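PDB 2GOP: trilobed Protease from Pyrococcus furiosus, which probably hydrolyses peptides, its beta-propeller domain of open Velcro topology perhaps helping to govern how substrates reach the proteolytic part. Local coordinates for residues A[115-120]-A[176-181]; A[63-68]-A[107-112]; A[284-289]-A[297-302]; A[263-268]-A[277-282]. All blocks are in the same frame, centred on the assembly; numbering follows the deposited sequence. Where two conformers were deposited one is given.

Contact 1: residues A[115-120]-A[176-181]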
loop_
_atom_site.group_PDB
_atom_site.type_symbol
_atom_site.label_atom_id
_atom_site.label_comp_id
_atom_site.label_asym_id
_atom_site.label_seq_id
_atom_site.Cartn_x
_atom_site.Cartn_y
_atom_site.Cartn_z
ATOM N N SER A 115 -18.345 9.031 24.467
ATOM C CA SER A 115 -17.246 8.778 25.425
ATOM C C SER A 115 -17.495 7.541 26.287
ATOM O O SER A 115 -16.979 7.443 27.396
ATOM C CB SER A 115 -17.024 9.989 26.356
ATOM O OG SER A 115 -16.823 11.171 25.630
ATOM N N ARG A 116 -18.302 6.616 25.787
ATOM C CA ARG A 116 -18.635 5.399 26.527
ATOM C C ARG A 116 -18.357 4.163 25.673
ATOM O O ARG A 116 -17.722 3.215 26.150
ATOM C CB ARG A 116 -20.095 5.463 26.985
ATOM C CG ARG A 116 -20.662 4.185 27.520
ATOM C CD ARG A 116 -22.182 4.277 27.674
ATOM N NE ARG A 116 -22.808 3.060 27.160
ATOM C CZ ARG A 116 -23.654 2.996 26.127
ATOM N NH1 ARG A 116 -24.071 4.090 25.487
ATOM N NH2 ARG A 116 -24.129 1.807 25.754
ATOM N N LYS A 117 -18.808 4.169 24.418
ATOM C CA LYS A 117 -18.528 3.050 23.515
ATOM C C LYS A 117 -17.203 3.211 22.759
ATOM O O LYS A 117 -16.824 4.316 22.342
ATOM C CB LYS A 117 -19.666 2.849 22.523
ATOM C CG LYS A 117 -21.017 2.576 23.194
ATOM C CD LYS A 117 -22.066 2.082 22.200
ATOM C CE LYS A 117 -22.467 3.133 21.154
ATOM N NZ LYS A 117 -23.268 4.275 21.696
ATOM N N LEU A 118 -16.539 2.079 22.550
ATOM C CA LEU A 118 -15.231 2.031 21.932
ATOM C C LEU A 118 -15.237 0.991 20.794
ATOM O O LEU A 118 -15.607 -0.175 21.005
ATOM C CB LEU A 118 -14.218 1.680 23.018
ATOM C CG LEU A 118 -12.716 1.799 22.784
ATOM C CD1 LEU A 118 -12.314 3.194 22.299
ATOM C CD2 LEU A 118 -11.993 1.420 24.080
ATOM N N LEU A 119 -14.880 1.430 19.584
ATOM C CA LEU A 119 -14.779 0.542 18.420
ATOM C C LEU A 119 -13.338 0.080 18.256
ATOM O O LEU A 119 -12.434 0.897 18.070
ATOM C CB LEU A 119 -15.219 1.241 17.134
ATOM C CG LEU A 119 -15.087 0.395 15.843
ATOM C CD1 LEU A 119 -16.010 -0.831 15.908
ATOM C CD2 LEU A 119 -15.350 1.233 14.588
ATOM N N ILE A 120 -13.145 -1.236 18.322
ATOM C CA ILE A 120 -11.854 -1.869 18.098
ATOM C C ILE A 120 -11.944 -2.742 16.853
ATOM O O ILE A 120 -12.834 -3.594 16.737
ATOM C CB ILE A 120 -11.457 -2.769 19.293
ATOM C CG1 ILE A 120 -11.520 -1.981 20.613
ATOM C CG2 ILE A 120 -10.052 -3.359 19.088
ATOM C CD1 ILE A 120 -11.749 -2.842 21.808
ATOM N N GLY A 176 -13.408 -0.039 9.555
ATOM C CA GLY A 176 -14.677 0.528 10.043
ATOM C C GLY A 176 -14.478 1.809 10.803
ATOM O O GLY A 176 -13.405 2.027 11.388
ATOM N N ILE A 177 -15.508 2.668 10.773
ATOM C CA ILE A 177 -15.524 3.913 11.533
ATOM C C ILE A 177 -16.908 4.132 12.123
ATOM O O ILE A 177 -17.895 3.585 11.619
ATOM C CB ILE A 177 -15.138 5.149 10.661
ATOM C CG1 ILE A 177 -16.095 5.302 9.477
ATOM C CG2 ILE A 177 -13.689 5.034 10.127
ATOM C CD1 ILE A 177 -16.075 6.684 8.860
ATOM N N TRP A 178 -16.983 4.910 13.204
ATOM C CA TRP A 178 -18.275 5.284 13.773
ATOM C C TRP A 178 -18.957 6.280 12.837
ATOM O O TRP A 178 -18.297 7.150 12.262
ATOM C CB TRP A 178 -18.117 5.968 15.133
ATOM C CG TRP A 178 -17.804 5.075 16.287
ATOM C CD1 TRP A 178 -16.627 5.012 16.965
ATOM C CD2 TRP A 178 -18.685 4.145 16.929
ATOM N NE1 TRP A 178 -16.709 4.093 17.964
ATOM C CE2 TRP A 178 -17.961 3.545 17.973
ATOM C CE3 TRP A 178 -20.020 3.757 16.720
ATOM C CZ2 TRP A 178 -18.515 2.571 18.811
ATOM C CZ3 TRP A 178 -20.570 2.783 17.559
ATOM C CH2 TRP A 178 -19.815 2.206 18.587
ATOM N N HIS A 179 -20.272 6.136 12.687
ATOM C CA HIS A 179 -21.119 7.172 12.111
ATOM C C HIS A 179 -22.295 7.350 13.058
ATOM O O HIS A 179 -23.310 6.651 12.949
ATOM C CB HIS A 179 -21.599 6.807 10.708
ATOM C CG HIS A 179 -22.403 7.893 10.057
ATOM N ND1 HIS A 179 -21.929 9.183 9.900
ATOM C CD2 HIS A 179 -23.651 7.883 9.528
ATOM C CE1 HIS A 179 -22.854 9.918 9.310
ATOM N NE2 HIS A 179 -23.907 9.152 9.067
ATOM N N ARG A 180 -22.140 8.295 13.978
ATOM C CA ARG A 180 -22.974 8.389 15.185
ATOM C C ARG A 180 -22.982 7.038 15.920
ATOM O O ARG A 180 -21.913 6.598 16.322
ATOM C CB ARG A 180 -24.348 8.970 14.877
ATOM C CG ARG A 180 -24.256 10.426 14.369
ATOM C CD ARG A 180 -25.466 11.258 14.744
ATOM N NE ARG A 180 -25.380 12.654 14.286
ATOM C CZ ARG A 180 -24.680 13.624 14.885
ATOM N NH1 ARG A 180 -23.963 13.381 15.976
ATOM N NH2 ARG A 180 -24.691 14.856 14.385
ATOM N N ASP A 181 -24.131 6.377 16.079
ATOM C CA ASP A 181 -24.163 5.079 16.760
ATOM C C ASP A 181 -24.063 3.885 15.815
ATOM O O ASP A 181 -24.115 2.732 16.255
ATOM C CB ASP A 181 -25.408 4.965 17.635
ATOM C CG ASP A 181 -25.246 5.667 18.975
ATOM O OD1 ASP A 181 -24.097 5.758 19.499
ATOM O OD2 ASP A 181 -26.271 6.129 19.498
#
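Neighbouring blades of a beta-propeller meet where Trp178, on the innermost strand of one blade, packs against Lys117 and Leu119, on the second strand of the blade before it. The indole extends across the gap between the two sheets, with CG anti to the carbonyl carbon (chi1 -76°). Its pyrrole side meets Leu119 obliquely, CB of Leu119 lying 3.3 Å from NE1 of Trp178. The benzene side reaches Lys117, whose aliphatic chain crosses the Trp178 side chain at about a right angle and brings CE to 3.8 Å from CH2 of the ring. The main-chain carbon of Leu118 sits at the ring edge, 4.1 Å from Trp178 CZ2, so the indole lies close to the backbone as well as to the side chains. Further along, a methyl of Leu119, CD2, rests 3.8 Å from the carbonyl oxygen of Gly176. This is a joint between consecutive propeller blades: the two short segments run nearly antiparallel, at 157°, but their axes come no nearer than 8.1 Å, a separation bridged by side chains. Toward the more exposed end the chemistry turns ionic. Bends at chi3 and chi4 of Lys117 carry its NZ to OD1 of Asp181, a salt bridge of 2.8 Å in which the ammonium meets OD1 from above the carboxylate plane, 53° out of it. The ammonium has a second acidic partner in Asp114, while OD1 of Asp181 also accepts a hydrogen bond from Asn112, which probably steadies the carboxylate. Ile183 and Ile156 pack around Trp178 from the flanking strands of the two blades.

Contact 2: residues A[63-68]-A[107-112]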
loop_
_atom_site.group_PDB
_atom_site.type_symbol
_atom_site.label_atom_id
_atom_site.label_comp_id
_atom_site.label_asym_id
_atom_site.label_seq_id
_atom_site.Cartn_x
_atom_site.Cartn_y
_atom_site.Cartn_z
ATOM N N MET A 63 -1.001 4.078 20.599
ATOM C CA MET A 63 -2.404 4.257 20.186
ATOM C C MET A 63 -3.252 5.055 21.185
ATOM O O MET A 63 -4.338 4.614 21.561
ATOM C CB MET A 63 -3.083 2.914 19.908
ATOM C CG MET A 63 -2.471 2.082 18.799
ATOM S SD MET A 63 -3.628 0.836 18.172
ATOM C CE MET A 63 -4.754 1.848 17.227
ATOM N N PRO A 64 -2.765 6.232 21.613
ATOM C CA PRO A 64 -3.551 7.056 22.535
ATOM C C PRO A 64 -4.833 7.556 21.886
ATOM O O PRO A 64 -4.792 8.095 20.778
ATOM C CB PRO A 64 -2.621 8.231 22.833
ATOM C CG PRO A 64 -1.730 8.315 21.645
ATOM C CD PRO A 64 -1.484 6.874 21.273
ATOM N N ARG A 65 -5.961 7.348 22.558
ATOM C CA ARG A 65 -7.253 7.822 22.073
ATOM C C ARG A 65 -7.963 8.483 23.238
ATOM O O ARG A 65 -8.375 7.812 24.186
ATOM C CB ARG A 65 -8.088 6.659 21.504
ATOM C CG ARG A 65 -7.403 5.896 20.352
ATOM C CD ARG A 65 -7.239 6.732 19.096
ATOM N NE ARG A 65 -6.718 5.951 17.967
ATOM C CZ ARG A 65 -5.433 5.813 17.637
ATOM N NH1 ARG A 65 -4.462 6.420 18.311
ATOM N NH2 ARG A 65 -5.112 5.065 16.591
ATOM N N ILE A 66 -8.069 9.805 23.197
ATOM C CA ILE A 66 -8.718 10.541 24.267
ATOM C C ILE A 66 -10.207 10.511 23.987
ATOM O O ILE A 66 -10.614 10.777 22.871
ATOM C CB ILE A 66 -8.263 12.017 24.324
ATOM C CG1 ILE A 66 -6.742 12.119 24.511
ATOM C CG2 ILE A 66 -9.012 12.755 25.461
ATOM C CD1 ILE A 66 -6.140 13.380 23.923
ATOM N N SER A 67 -11.016 10.194 24.996
ATOM C CA SER A 67 -12.466 10.223 24.828
ATOM C C SER A 67 -12.928 11.662 24.584
ATOM O O SER A 67 -12.360 12.595 25.150
ATOM C CB SER A 67 -13.173 9.634 26.048
ATOM O OG SER A 67 -12.952 10.405 27.221
ATOM N N PRO A 68 -13.946 11.857 23.731
ATOM C CA PRO A 68 -14.454 13.217 23.487
ATOM C C PRO A 68 -14.617 14.098 24.746
ATOM O O PRO A 68 -14.320 15.294 24.709
ATOM C CB PRO A 68 -15.802 12.960 22.820
ATOM C CG PRO A 68 -15.575 11.663 22.062
ATOM C CD PRO A 68 -14.687 10.844 22.950
ATOM N N ARG A 107 -5.939 -2.922 14.283
ATOM C CA ARG A 107 -5.928 -2.028 13.122
ATOM C C ARG A 107 -6.375 -0.617 13.504
ATOM O O ARG A 107 -5.776 0.360 13.072
ATOM C CB ARG A 107 -6.833 -2.565 12.008
ATOM C CG ARG A 107 -6.696 -1.821 10.685
ATOM C CD ARG A 107 -7.858 -2.091 9.757
ATOM N NE ARG A 107 -7.546 -1.761 8.363
ATOM C CZ ARG A 107 -6.962 -2.586 7.486
ATOM N NH1 ARG A 107 -6.584 -3.819 7.839
ATOM N NH2 ARG A 107 -6.747 -2.173 6.237
ATOM N N SER A 108 -7.444 -0.505 14.279
ATOM C CA SER A 108 -7.936 0.813 14.691
ATOM C C SER A 108 -8.605 0.786 16.049
ATOM O O SER A 108 -9.046 -0.266 16.530
ATOM C CB SER A 108 -8.915 1.371 13.671
ATOM O OG SER A 108 -9.986 0.468 13.479
ATOM N N LEU A 109 -8.687 1.975 16.637
ATOM C CA LEU A 109 -9.206 2.172 17.978
ATOM C C LEU A 109 -9.877 3.539 18.013
ATOM O O LEU A 109 -9.213 4.535 17.769
ATOM C CB LEU A 109 -8.046 2.117 18.962
ATOM C CG LEU A 109 -8.358 2.207 20.448
ATOM C CD1 LEU A 109 -9.308 1.071 20.872
ATOM C CD2 LEU A 109 -7.028 2.172 21.198
ATOM N N GLU A 110 -11.190 3.588 18.259
ATOM C CA GLU A 110 -11.952 4.833 18.082
ATOM C C GLU A 110 -13.091 4.914 19.083
ATOM O O GLU A 110 -13.868 3.985 19.214
ATOM C CB GLU A 110 -12.528 4.942 16.653
ATOM C CG GLU A 110 -13.205 6.297 16.330
ATOM C CD GLU A 110 -13.951 6.380 14.969
ATOM O OE1 GLU A 110 -14.185 5.362 14.274
ATOM O OE2 GLU A 110 -14.316 7.517 14.598
ATOM N N TRP A 111 -13.177 6.045 19.770
ATOM C CA TRP A 111 -14.267 6.318 20.672
ATOM C C TRP A 111 -15.497 6.740 19.903
ATOM O O TRP A 111 -15.404 7.483 18.926
ATOM C CB TRP A 111 -13.917 7.468 21.617
ATOM C CG TRP A 111 -12.980 7.117 22.709
ATOM C CD1 TRP A 111 -11.667 7.422 22.766
ATOM C CD2 TRP A 111 -13.291 6.436 23.930
ATOM N NE1 TRP A 111 -11.127 6.962 23.939
ATOM C CE2 TRP A 111 -12.103 6.352 24.671
ATOM C CE3 TRP A 111 -14.455 5.886 24.467
ATOM C CZ2 TRP A 111 -12.039 5.736 25.928
ATOM C CZ3 TRP A 111 -14.389 5.269 25.711
ATOM C CH2 TRP A 111 -13.186 5.205 26.429
ATOM N N ASN A 112 -16.650 6.280 20.382
ATOM C CA ASN A 112 -17.936 6.864 20.040
ATOM C C ASN A 112 -18.044 8.279 20.633
ATOM O O ASN A 112 -17.413 8.587 21.643
ATOM C CB ASN A 112 -19.057 5.963 20.568
ATOM C CG ASN A 112 -20.432 6.463 20.189
ATOM O OD1 ASN A 112 -20.883 7.486 20.701
ATOM N ND2 ASN A 112 -21.102 5.752 19.278
HETATM O O HOH W 1 -7.614 4.127 15.081
#
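The two strands trade side-chain donors for main-chain acceptors: the indole NE1 of Trp111 donates to the carbonyl oxygen of Arg65 (2.9 Å), and the guanidinium NE of Arg65 donates to the carbonyl oxygen of Leu109 (2.9 Å). The first bond lies in the plane of the indole but arrives from above the carbonyl plane; the second is more bent, at 134°. A turn at chi2 folds the arginine along its own strand, where NH1 gives a nearly straight bond to the oxygen of Pro64 and also pairs with Asp19. NH2 reaches a water that accepts from the backbone N of Leu109 as well, so the guanidinium is held from several directions. These are the innermost strands of two consecutive propeller blades, their short segments almost parallel, at 12°, with axes no nearer than 7.3 Å, too far for the backbone ladder found within a blade. Hydrophobic contact fills the remainder. Leu109 lies against the bent end of Met63, its CB 3.7 Å from CE, and against the aliphatic part of Arg65. At the other end Ser67 covers one face of Trp111 in a CH-pi contact, its CA 3.6 Å from the centroid of the five-membered ring and 11° off the normal. Beside it, CD of Pro68 touches CB of Trp111 at 3.7 Å. The Ser67 hydroxyl is engaged elsewhere, by Asp69 and the backbone N of Lys72.

Contact 3: residues A[284-289]-A[297-302]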
loop_
_atom_site.group_PDB
_atom_site.type_symbol
_atom_site.label_atom_id
_atom_site.label_comp_id
_atom_site.label_asym_id
_atom_site.label_seq_id
_atom_site.Cartn_x
_atom_site.Cartn_y
_atom_site.Cartn_z
ATOM N N SER A 284 7.555 18.609 0.183
ATOM C CA SER A 284 6.949 18.927 1.477
ATOM C C SER A 284 5.621 18.199 1.647
ATOM O O SER A 284 5.037 17.694 0.682
ATOM C CB SER A 284 6.735 20.436 1.608
ATOM O OG SER A 284 7.978 21.106 1.712
ATOM N N VAL A 285 5.180 18.128 2.899
ATOM C CA VAL A 285 3.872 17.601 3.245
ATOM C C VAL A 285 3.195 18.671 4.096
ATOM O O VAL A 285 3.632 18.952 5.210
ATOM C CB VAL A 285 3.988 16.260 3.983
ATOM C CG1 VAL A 285 2.589 15.703 4.346
ATOM C CG2 VAL A 285 4.787 15.259 3.130
ATOM N N ASN A 286 2.164 19.297 3.530
ATOM C CA ASN A 286 1.526 20.461 4.111
ATOM C C ASN A 286 0.116 20.149 4.593
ATOM O O ASN A 286 -0.537 19.295 4.026
ATOM C CB ASN A 286 1.484 21.566 3.066
ATOM C CG ASN A 286 2.866 22.043 2.680
ATOM O OD1 ASN A 286 3.701 22.326 3.544
ATOM N ND2 ASN A 286 3.123 22.119 1.378
ATOM N N LEU A 287 -0.339 20.854 5.632
ATOM C CA LEU A 287 -1.670 20.666 6.215
ATOM C C LEU A 287 -2.583 21.791 5.761
ATOM O O LEU A 287 -2.222 22.978 5.882
ATOM C CB LEU A 287 -1.584 20.706 7.745
ATOM C CG LEU A 287 -2.452 19.847 8.679
ATOM C CD1 LEU A 287 -2.634 20.598 10.008
ATOM C CD2 LEU A 287 -3.797 19.389 8.127
ATOM N N TYR A 288 -3.773 21.419 5.284
ATOM C CA TYR A 288 -4.772 22.369 4.801
ATOM C C TYR A 288 -6.124 22.149 5.448
ATOM O O TYR A 288 -6.373 21.118 6.064
ATOM C CB TYR A 288 -4.972 22.204 3.287
ATOM C CG TYR A 288 -3.785 22.604 2.462
ATOM C CD1 TYR A 288 -2.799 21.674 2.126
ATOM C CD2 TYR A 288 -3.633 23.918 2.028
ATOM C CE1 TYR A 288 -1.694 22.051 1.373
ATOM C CE2 TYR A 288 -2.520 24.305 1.276
ATOM C CZ TYR A 288 -1.569 23.369 0.947
ATOM O OH TYR A 288 -0.469 23.759 0.211
ATOM N N ILE A 289 -7.006 23.130 5.272
ATOM C CA ILE A 289 -8.401 22.974 5.635
ATOM C C ILE A 289 -9.235 23.318 4.419
ATOM O O ILE A 289 -8.925 24.266 3.669
ATOM C CB ILE A 289 -8.798 23.855 6.855
ATOM C CG1 ILE A 289 -10.216 23.515 7.336
ATOM C CG2 ILE A 289 -8.670 25.347 6.525
ATOM C CD1 ILE A 289 -10.726 24.433 8.419
ATOM N N ILE A 297 -3.053 25.588 6.744
ATOM C CA ILE A 297 -2.872 25.621 8.192
ATOM C C ILE A 297 -1.377 25.690 8.531
ATOM O O ILE A 297 -0.931 26.564 9.274
ATOM C CB ILE A 297 -3.495 24.382 8.856
ATOM C CG1 ILE A 297 -5.031 24.492 8.846
ATOM C CG2 ILE A 297 -2.970 24.226 10.287
ATOM C CD1 ILE A 297 -5.758 23.245 9.352
ATOM N N ALA A 298 -0.616 24.755 7.981
ATOM C CA ALA A 298 0.820 24.674 8.199
ATOM C C ALA A 298 1.462 24.332 6.862
ATOM O O ALA A 298 1.545 23.166 6.482
ATOM C CB ALA A 298 1.141 23.606 9.268
ATOM N N LYS A 299 1.875 25.371 6.135
ATOM C CA LYS A 299 2.461 25.227 4.812
ATOM C C LYS A 299 3.886 25.781 4.841
ATOM O O LYS A 299 4.109 26.891 5.308
ATOM C CB LYS A 299 1.610 25.974 3.775
ATOM C CG LYS A 299 2.088 25.825 2.340
ATOM C CD LYS A 299 1.156 26.494 1.352
ATOM C CE LYS A 299 1.654 26.311 -0.079
ATOM N NZ LYS A 299 0.576 26.507 -1.094
ATOM N N GLY A 300 4.847 24.997 4.358
ATOM C CA GLY A 300 6.247 25.439 4.297
ATOM C C GLY A 300 7.175 24.328 3.855
ATOM O O GLY A 300 6.719 23.304 3.365
ATOM N N ARG A 301 8.481 24.528 4.020
ATOM C CA ARG A 301 9.458 23.486 3.696
ATOM C C ARG A 301 9.609 22.559 4.900
ATOM O O ARG A 301 10.534 22.673 5.696
ATOM C CB ARG A 301 10.791 24.085 3.225
ATOM C CG ARG A 301 10.662 24.755 1.850
ATOM C CD ARG A 301 12.006 25.005 1.179
ATOM N NE ARG A 301 11.863 25.609 -0.152
ATOM C CZ ARG A 301 11.499 24.955 -1.258
ATOM N NH1 ARG A 301 11.230 23.654 -1.227
ATOM N NH2 ARG A 301 11.407 25.609 -2.415
ATOM N N HIS A 302 8.652 21.648 5.027
ATOM C CA HIS A 302 8.574 20.746 6.175
ATOM C C HIS A 302 7.711 19.561 5.797
ATOM O O HIS A 302 7.153 19.526 4.695
ATOM C CB HIS A 302 7.977 21.459 7.392
ATOM C CG HIS A 302 6.605 22.031 7.167
ATOM N ND1 HIS A 302 6.219 23.248 7.686
ATOM C CD2 HIS A 302 5.531 21.557 6.494
ATOM C CE1 HIS A 302 4.967 23.496 7.347
ATOM N NE2 HIS A 302 4.527 22.485 6.621
HETATM O O HOH W 2 5.568 23.644 0.780
#
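Leu287 makes the principal bump on the 284-289 strand, its CD1 lodging against the branched side of Ile297, 3.7 Å from CG2. The other arm of Ile297 reaches along the strand, and its CD1 fits over the Tyr288 carbonyl and the CB of Ile289, 4.0 Å from the latter. Small residues shape the middle: Ala298 offers only a methyl beside Leu287 CB, and beyond it the chain curls through Gly300 and Arg301 into a shallow cup. Asn286 fills this cup. Its OD1 accepts the N-H of Gly300 at 3.0 Å, while its ND2 is held by Glu281 and by a water that bridges to the Gly300 oxygen. The ring of His302 closes the cup. With CG set between the backbone N and the carbonyl carbon (chi1 58°), the crowded position, the imidazole folds back until NE2 donates to Ala298 O at 3.1 Å. That oxygen also takes the N-H of Leu287, the two donors coming from opposite faces of its plane. On the exposed flank the extended Lys299 slants across the end of Tyr288, its NZ making a weak bond to OH, although the phenol has a firmer partner in Glu281. Val285, bonded through its N to His302 O (3.0 Å), packs its side chain on Trp303 of its own chain and on Met240 of the second subunit. Where Ile297 and Ala298 both donate to Leu287 O, from the same face, the strands form a classic beta bulge, placed here where the chain quits the outer edge of one propeller blade for the innermost strand of the next.

Contact 4: residues A[263-268]-A[277-282]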
loop_
_atom_site.group_PDB
_atom_site.type_symbol
_atom_site.label_atom_id
_atom_site.label_comp_id
_atom_site.label_asym_id
_atom_site.label_seq_id
_atom_site.Cartn_x
_atom_site.Cartn_y
_atom_site.Cartn_z
ATOM N N ARG A 263 -2.209 16.418 -6.719
ATOM C CA ARG A 263 -1.252 16.177 -5.651
ATOM C C ARG A 263 -1.740 14.986 -4.863
ATOM O O ARG A 263 -2.937 14.741 -4.804
ATOM C CB ARG A 263 -1.150 17.383 -4.703
ATOM C CG ARG A 263 -0.697 18.676 -5.324
ATOM C CD ARG A 263 0.744 18.656 -5.693
ATOM N NE ARG A 263 1.167 19.980 -6.154
ATOM C CZ ARG A 263 2.324 20.246 -6.745
ATOM N NH1 ARG A 263 3.217 19.294 -6.958
ATOM N NH2 ARG A 263 2.587 21.481 -7.111
ATOM N N GLY A 264 -0.812 14.249 -4.267
ATOM C CA GLY A 264 -1.170 13.171 -3.360
ATOM C C GLY A 264 -1.696 13.680 -2.029
ATOM O O GLY A 264 -1.240 14.705 -1.521
ATOM N N VAL A 265 -2.676 12.963 -1.484
ATOM C CA VAL A 265 -3.261 13.262 -0.178
ATOM C C VAL A 265 -2.731 12.264 0.841
ATOM O O VAL A 265 -2.656 11.093 0.556
ATOM C CB VAL A 265 -4.821 13.146 -0.207
ATOM C CG1 VAL A 265 -5.426 13.361 1.198
ATOM C CG2 VAL A 265 -5.418 14.123 -1.188
ATOM N N GLY A 266 -2.366 12.734 2.025
ATOM C CA GLY A 266 -1.985 11.853 3.127
ATOM C C GLY A 266 -3.196 11.549 3.993
ATOM O O GLY A 266 -4.142 10.933 3.535
ATOM N N GLN A 267 -3.180 12.020 5.232
ATOM C CA GLN A 267 -4.262 11.792 6.171
ATOM C C GLN A 267 -5.318 12.895 6.006
ATOM O O GLN A 267 -4.994 14.005 5.617
ATOM C CB GLN A 267 -3.693 11.785 7.597
ATOM C CG GLN A 267 -4.705 11.509 8.697
ATOM C CD GLN A 267 -4.155 11.771 10.104
ATOM O OE1 GLN A 267 -2.990 12.122 10.282
ATOM N NE2 GLN A 267 -5.012 11.611 11.105
ATOM N N ALA A 268 -6.575 12.572 6.316
ATOM C CA ALA A 268 -7.694 13.507 6.195
ATOM C C ALA A 268 -8.719 13.227 7.289
ATOM O O ALA A 268 -8.955 12.079 7.634
ATOM C CB ALA A 268 -8.345 13.375 4.813
ATOM N N PHE A 277 -6.711 18.072 5.962
ATOM C CA PHE A 277 -5.964 17.094 5.196
ATOM C C PHE A 277 -4.562 17.556 4.853
ATOM O O PHE A 277 -4.271 18.746 4.813
ATOM C CB PHE A 277 -6.719 16.761 3.904
ATOM C CG PHE A 277 -6.842 17.923 2.976
ATOM C CD1 PHE A 277 -7.845 18.871 3.156
ATOM C CD2 PHE A 277 -5.947 18.090 1.929
ATOM C CE1 PHE A 277 -7.950 19.952 2.308
ATOM C CE2 PHE A 277 -6.054 19.187 1.083
ATOM C CZ PHE A 277 -7.058 20.114 1.283
ATOM N N THR A 278 -3.712 16.569 4.595
ATOM C CA THR A 278 -2.339 16.818 4.185
ATOM C C THR A 278 -2.184 16.527 2.703
ATOM O O THR A 278 -2.810 15.613 2.157
ATOM C CB THR A 278 -1.317 15.978 4.983
ATOM O OG1 THR A 278 -1.606 14.586 4.831
ATOM C CG2 THR A 278 -1.347 16.347 6.471
ATOM N N LEU A 279 -1.359 17.348 2.052
ATOM C CA LEU A 279 -1.000 17.191 0.644
ATOM C C LEU A 279 0.506 17.021 0.528
ATOM O O LEU A 279 1.255 17.655 1.271
ATOM C CB LEU A 279 -1.416 18.425 -0.158
ATOM C CG LEU A 279 -2.482 18.309 -1.244
ATOM C CD1 LEU A 279 -3.645 17.412 -0.881
ATOM C CD2 LEU A 279 -2.950 19.723 -1.582
ATOM N N PHE A 280 0.929 16.154 -0.394
ATOM C CA PHE A 280 2.334 15.987 -0.762
ATOM C C PHE A 280 2.625 16.913 -1.952
ATOM O O PHE A 280 2.088 16.707 -3.045
ATOM C CB PHE A 280 2.631 14.541 -1.157
ATOM C CG PHE A 280 2.678 13.582 0.007
ATOM C CD1 PHE A 280 1.536 13.297 0.739
ATOM C CD2 PHE A 280 3.860 12.949 0.348
ATOM C CE1 PHE A 280 1.576 12.410 1.800
ATOM C CE2 PHE A 280 3.912 12.059 1.407
ATOM C CZ PHE A 280 2.767 11.787 2.136
ATOM N N GLU A 281 3.473 17.919 -1.722
ATOM C CA GLU A 281 3.748 18.982 -2.684
ATOM C C GLU A 281 5.237 19.291 -2.719
ATOM O O GLU A 281 5.765 19.854 -1.759
ATOM C CB GLU A 281 3.055 20.276 -2.254
ATOM C CG GLU A 281 1.565 20.251 -2.248
ATOM C CD GLU A 281 0.986 21.553 -1.729
ATOM O OE1 GLU A 281 1.225 21.896 -0.548
ATOM O OE2 GLU A 281 0.283 22.228 -2.500
ATOM N N GLU A 282 5.913 18.921 -3.801
ATOM C CA GLU A 282 7.274 19.404 -4.070
ATOM C C GLU A 282 8.268 19.168 -2.926
ATOM O O GLU A 282 9.049 20.058 -2.565
ATOM C CB GLU A 282 7.222 20.895 -4.410
ATOM C CG GLU A 282 6.401 21.219 -5.655
ATOM C CD GLU A 282 7.228 21.156 -6.926
ATOM O OE1 GLU A 282 7.745 20.062 -7.254
ATOM O OE2 GLU A 282 7.362 22.207 -7.599
#
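Val265 and Leu279 face each other in a non-hydrogen-bonded antiparallel pair, with CG2 of the valine 3.7 Å from CD1 of the leucine. This half of the contact is dense. The backbones draw together at Ala268 and Phe277, whose CA atoms are 4.1 Å apart, and the ring of Phe280 slides its edge along the backbone of Gly266, CE1 lying 3.8 Å from CA. Three main-chain bonds tie the strands: Phe280 N to Gly264 O (2.8 Å), Gly266 N to Thr278 O (2.9 Å) and Thr278 N to Gln267 O (3.0 Å). At the other end the fit is looser and largely polar. Arg263 bends at chi2 (-71°) to run past the buried carbonyl of Phe280, which finds no hydrogen-bond partner, and lays a face of its guanidinium over the CA of Glu281. NE stays 4.4 Å from Glu281 OE2, a nearness of charge rather than a salt bridge; the true ionic partner of Arg263 is Glu242 of the second subunit, and Glu281 is bound to Tyr288 and Asn286. Glu282 is exposed. The register slips by one between Val265 and Ala268, making a beta bulge in the hairpin that forms the two inner strands of a propeller blade.

Overall arrangement
Contacts 2, 1, 4 and 3 follow one another along the chain, and together they sample both kinds of joint in a beta-propeller. Contacts 1 and 2, with centres 9 Å apart, join successive blades and meet in the sheet that contains strands 105-111 and 117-123. Contacts 3 and 4 are equally close and lie within and at the outlet of one blade, resting on the neighbouring strands 274-281 (contact 4) and 284-290 (contact 3) of one sheet; Glu281 links them through Tyr288 and Asn286. The two groups stand apart, contacts 1 and 3 being about 30 Å between centres, on opposite sides of the chain's centre. The ring thus combines hydrogen-bonded blades with side-chain joints, and around 263-268 it also meets the second subunit.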